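Local coordinates for viral structural protein 4 (Bombyx mori cytoplasmic polyhedrosis virus, PDB 6TZ0), which binds GTP and, as a capsid-associated partner of the viral RNA-dependent RNA polymerase, probably acts as an NTPase that supports transcription, at residues 349-354 and 503-508; 376-381 and 484-489. All coordinates share one frame; numbering follows the deposited sequence.

Overall arrangement
Both contacts belong to one five-stranded parallel sheet, ordered 378-381, 484-489, 347-353, 504-507, 543-545. Contact 1 pairs 347-353 with 504-507. Contact 2 pairs 378-381 with 484-489. Their centres are 13 Å apart. Strands 347-353 and 484-489 are neighbours and join the two contacts: V351 N lies 3.0 Å from V487 O, and L349 O lies 3.1 Å from V487 N, both probable hydrogen bonds. Strand 347-353 runs into the GTP-binding loop. Each contact reaches that site: the side chain of L507 is about 4 Å from that of K359, and the side chain of E488 about 3 Å from that of T360. GTP is not bound to this chain here.

Contact 1: residues 349-354 and 503-508; sequences LVVYAE and TTVLLR
In Y352, CG lies anti to the carbonyl carbon (chi1 -67°), and in T504, OG1 lies anti to the backbone N (chi1 168°). The two side chains lie oblique to each other, and Y352 CE2 comes 3.2 Å from T504 OG1, with CD2 also close. V350 CG1 sits under one face of the same ring, offset toward the rim, 3.7 Å from its plane. V350, Y352, T504 and L506 share one face of the sheet. V351, A353, V505 and L507 share the other. There V351 and V505 lie side by side, CG2 to CG2 at 4.0 Å. L507 CD2 touches A353 CB at 3.7 Å. Helix 359-374 covers this face through L363 and K359, and helix 326-340 packs on V505 through V331. The strands run parallel. V505 N donates to V350 O at 3.1 Å. Y352 N reaches V505 O at 3.0 Å in an almost straight bond. L507 N reaches Y352 O at 2.7 Å. Strand 347-353, which leads toward the GTP-binding, P-loop-like segment, is thus paired with strand 504-507 inside an alpha/beta domain. On the Y352 side, T504 also packs on Q617 of the RNA-dependent RNA polymerase chain. The strand bonds engage buried V350 O, V505 N and O, Y352 N and O, and L507 N; the side chains add mostly apolar packing, so the pairing rests little on charge.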
# COMPACT_ATOMS: atom_id res chain seq x y z
N LEU B 349 24.42 11.55 -11.94
CA LEU B 349 24.52 10.15 -12.34
C LEU B 349 25.53 9.46 -11.45
O LEU B 349 26.70 9.85 -11.41
CB LEU B 349 24.94 10.01 -13.80
CG LEU B 349 24.99 8.58 -14.34
CD1 LEU B 349 23.59 8.02 -14.40
CD2 LEU B 349 25.66 8.52 -15.69
N VAL B 350 25.10 8.42 -10.74
CA VAL B 350 25.99 7.61 -9.92
C VAL B 350 26.40 6.39 -10.73
O VAL B 350 25.55 5.65 -11.23
CB VAL B 350 25.32 7.19 -8.60
CG1 VAL B 350 26.26 6.31 -7.80
CG2 VAL B 350 24.96 8.41 -7.81
N VAL B 351 27.71 6.19 -10.88
CA VAL B 351 28.27 5.10 -11.66
C VAL B 351 29.11 4.23 -10.74
O VAL B 351 30.13 4.68 -10.22
CB VAL B 351 29.11 5.62 -12.84
CG1 VAL B 351 29.73 4.46 -13.58
CG2 VAL B 351 28.27 6.45 -13.76
N TYR B 352 28.68 2.99 -10.54
CA TYR B 352 29.45 2.03 -9.77
C TYR B 352 30.29 1.16 -10.70
O TYR B 352 29.87 0.83 -11.81
CB TYR B 352 28.55 1.12 -8.94
CG TYR B 352 27.82 1.83 -7.84
CD1 TYR B 352 28.50 2.26 -6.72
CD2 TYR B 352 26.45 2.01 -7.89
CE1 TYR B 352 27.84 2.90 -5.70
CE2 TYR B 352 25.78 2.63 -6.88
CZ TYR B 352 26.49 3.08 -5.78
OH TYR B 352 25.84 3.70 -4.76
N ALA B 353 31.47 0.79 -10.22
CA ALA B 353 32.37 -0.06 -10.99
C ALA B 353 33.30 -0.77 -10.02
O ALA B 353 33.50 -0.33 -8.89
CB ALA B 353 33.17 0.75 -12.00
N GLU B 354 33.86 -1.88 -10.49
CA GLU B 354 34.88 -2.55 -9.70
C GLU B 354 36.17 -1.76 -9.72
O GLU B 354 36.50 -1.08 -10.69
CB GLU B 354 35.13 -3.97 -10.21
CG GLU B 354 34.02 -4.96 -9.91
CD GLU B 354 34.36 -6.37 -10.35
OE1 GLU B 354 35.41 -6.55 -11.00
OE2 GLU B 354 33.58 -7.30 -10.06
N THR B 503 18.95 7.78 -11.15
CA THR B 503 19.63 6.98 -12.16
C THR B 503 20.98 6.56 -11.61
O THR B 503 21.91 7.37 -11.54
CB THR B 503 19.82 7.77 -13.45
OG1 THR B 503 20.46 9.01 -13.16
CG2 THR B 503 18.49 8.03 -14.14
N THR B 504 21.10 5.29 -11.23
CA THR B 504 22.38 4.70 -10.87
C THR B 504 22.60 3.44 -11.69
O THR B 504 21.72 2.57 -11.76
CB THR B 504 22.47 4.44 -9.36
OG1 THR B 504 23.61 3.61 -9.07
CG2 THR B 504 21.22 3.84 -8.79
N VAL B 505 23.76 3.37 -12.33
CA VAL B 505 24.12 2.27 -13.21
C VAL B 505 25.36 1.60 -12.66
O VAL B 505 26.03 2.11 -11.76
CB VAL B 505 24.35 2.73 -14.66
CG1 VAL B 505 23.10 3.33 -15.23
CG2 VAL B 505 25.49 3.72 -14.72
N LEU B 506 25.68 0.44 -13.23
CA LEU B 506 26.91 -0.26 -12.92
C LEU B 506 27.70 -0.43 -14.20
O LEU B 506 27.15 -0.85 -15.22
CB LEU B 506 26.63 -1.61 -12.25
CG LEU B 506 27.76 -2.32 -11.50
CD1 LEU B 506 27.17 -3.05 -10.33
CD2 LEU B 506 28.49 -3.30 -12.37
N LEU B 507 28.99 -0.12 -14.14
CA LEU B 507 29.86 -0.13 -15.30
C LEU B 507 30.72 -1.38 -15.33
O LEU B 507 31.29 -1.79 -14.32
CB LEU B 507 30.74 1.13 -15.29
CG LEU B 507 31.82 1.45 -16.31
CD1 LEU B 507 31.89 2.91 -16.56
CD2 LEU B 507 33.14 1.05 -15.72
N ARG B 508 30.81 -2.00 -16.51
CA ARG B 508 31.74 -3.08 -16.77
C ARG B 508 32.63 -2.69 -17.94
O ARG B 508 32.16 -2.06 -18.89
CB ARG B 508 31.03 -4.39 -17.10
CG ARG B 508 30.12 -4.93 -16.04
CD ARG B 508 30.85 -5.42 -14.81
NE ARG B 508 29.93 -5.99 -13.84
CZ ARG B 508 29.67 -7.29 -13.73
NH1 ARG B 508 30.30 -8.15 -14.51
NH2 ARG B 508 28.81 -7.72 -12.83

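Contact 2: residues 376-381 and 484-489; sequences QVVGHL and TLIVEG
Strands 378-381 and 484-489 run parallel, their axes 17° apart, with G379 N donating to T484 O at 2.8 Å and I486 N to G379 O at 2.8 Å. A further bond, L381 N to I486 O, is weak. Just before strand 378-381, V377 O accepts a bond from T484 OG1 at 3.0 Å, the donor tilted out of the carbonyl plane. With chi1 at 62°, OG1 sits between the backbone N and the carbonyl carbon; it also touches V378 CG2. On the same face V378 CG1 meets I486 CD1 at 3.8 Å. L485 CD2 lies against G379 CA at 3.9 Å on the other face, where L381 packs on V487 and on Y472 and V475 of helix 468-476. Strand 378-381 is an edge of the parallel sheet within this chain, and helix 359-374, whose first turn carries K359 and T360, leads into it. This is consistent with a P-loop alpha/beta fold, with helix 359-374 covering the face of V378, H380 and E488. H380 CD2 comes 3.8 Å from I486 CG2, the two side chains lying oblique to each other. H380 NE2 donates to E488 OE2 at 3.0 Å in a bent bond, meeting the oxygen from above the carboxylate plane. Ring and carboxylate are turned 75° apart. The extended E488 chain holds its carboxylate out beside the H380 ring, and E488 also touches T360, a GTP-binding residue, and S383.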
# COMPACT_ATOMS: atom_id res chain seq x y z
N GLN B 376 26.37 22.64 -21.27
CA GLN B 376 26.43 22.97 -19.86
C GLN B 376 27.74 22.47 -19.28
O GLN B 376 28.49 21.73 -19.92
CB GLN B 376 25.24 22.36 -19.11
CG GLN B 376 23.90 22.84 -19.61
CD GLN B 376 22.74 22.29 -18.80
OE1 GLN B 376 22.94 21.61 -17.81
NE2 GLN B 376 21.53 22.57 -19.25
N VAL B 377 28.01 22.87 -18.05
CA VAL B 377 29.20 22.45 -17.33
C VAL B 377 28.89 21.16 -16.58
O VAL B 377 27.92 21.09 -15.83
CB VAL B 377 29.67 23.55 -16.36
CG1 VAL B 377 30.83 23.07 -15.51
CG2 VAL B 377 30.06 24.79 -17.13
N VAL B 378 29.72 20.14 -16.79
CA VAL B 378 29.55 18.84 -16.15
C VAL B 378 30.69 18.65 -15.16
O VAL B 378 31.87 18.75 -15.52
CB VAL B 378 29.53 17.70 -17.18
CG1 VAL B 378 29.45 16.36 -16.47
CG2 VAL B 378 28.36 17.86 -18.13
N GLY B 379 30.34 18.39 -13.90
CA GLY B 379 31.33 18.05 -12.90
C GLY B 379 31.53 16.55 -12.78
O GLY B 379 30.63 15.76 -13.02
N HIS B 380 32.75 16.16 -12.39
CA HIS B 380 33.10 14.74 -12.32
C HIS B 380 33.98 14.52 -11.10
O HIS B 380 35.17 14.83 -11.13
CB HIS B 380 33.78 14.28 -13.59
CG HIS B 380 34.22 12.86 -13.55
ND1 HIS B 380 35.52 12.49 -13.25
CD2 HIS B 380 33.54 11.70 -13.72
CE1 HIS B 380 35.62 11.18 -13.27
NE2 HIS B 380 34.43 10.67 -13.54
N LEU B 381 33.40 13.97 -10.04
CA LEU B 381 34.15 13.53 -8.88
C LEU B 381 34.63 12.10 -9.08
O LEU B 381 33.90 11.27 -9.62
CB LEU B 381 33.31 13.60 -7.61
CG LEU B 381 32.87 14.98 -7.11
CD1 LEU B 381 31.96 14.83 -5.92
CD2 LEU B 381 34.08 15.81 -6.74
N THR B 484 25.21 19.66 -13.27
CA THR B 484 25.21 18.24 -13.59
C THR B 484 26.50 17.62 -13.08
O THR B 484 27.59 18.00 -13.52
CB THR B 484 25.06 18.02 -15.09
OG1 THR B 484 26.17 18.61 -15.77
CG2 THR B 484 23.79 18.68 -15.59
N LEU B 485 26.38 16.67 -12.16
CA LEU B 485 27.51 15.94 -11.60
C LEU B 485 27.51 14.49 -12.05
O LEU B 485 26.46 13.90 -12.31
CB LEU B 485 27.50 15.97 -10.08
CG LEU B 485 27.83 17.25 -9.32
CD1 LEU B 485 27.59 17.04 -7.85
CD2 LEU B 485 29.27 17.66 -9.57
N ILE B 486 28.71 13.93 -12.13
CA ILE B 486 28.91 12.50 -12.35
C ILE B 486 29.79 12.01 -11.22
O ILE B 486 30.96 12.40 -11.13
CB ILE B 486 29.54 12.20 -13.71
CG1 ILE B 486 28.57 12.57 -14.83
CG2 ILE B 486 29.90 10.73 -13.81
CD1 ILE B 486 29.20 12.55 -16.18
N VAL B 487 29.23 11.19 -10.34
CA VAL B 487 29.90 10.75 -9.13
C VAL B 487 30.13 9.25 -9.23
O VAL B 487 29.23 8.50 -9.61
CB VAL B 487 29.07 11.10 -7.88
CG1 VAL B 487 29.76 10.63 -6.62
CG2 VAL B 487 28.81 12.59 -7.83
N GLU B 488 31.34 8.81 -8.90
CA GLU B 488 31.69 7.40 -8.91
C GLU B 488 31.63 6.84 -7.49
O GLU B 488 31.83 7.55 -6.51
CB GLU B 488 33.10 7.21 -9.47
CG GLU B 488 33.28 7.72 -10.87
CD GLU B 488 34.71 7.59 -11.33
OE1 GLU B 488 35.55 7.15 -10.52
OE2 GLU B 488 35.01 7.95 -12.48
N GLY B 489 31.33 5.54 -7.40
CA GLY B 489 31.25 4.88 -6.11
C GLY B 489 31.89 3.51 -6.17
O GLY B 489 32.18 2.99 -7.24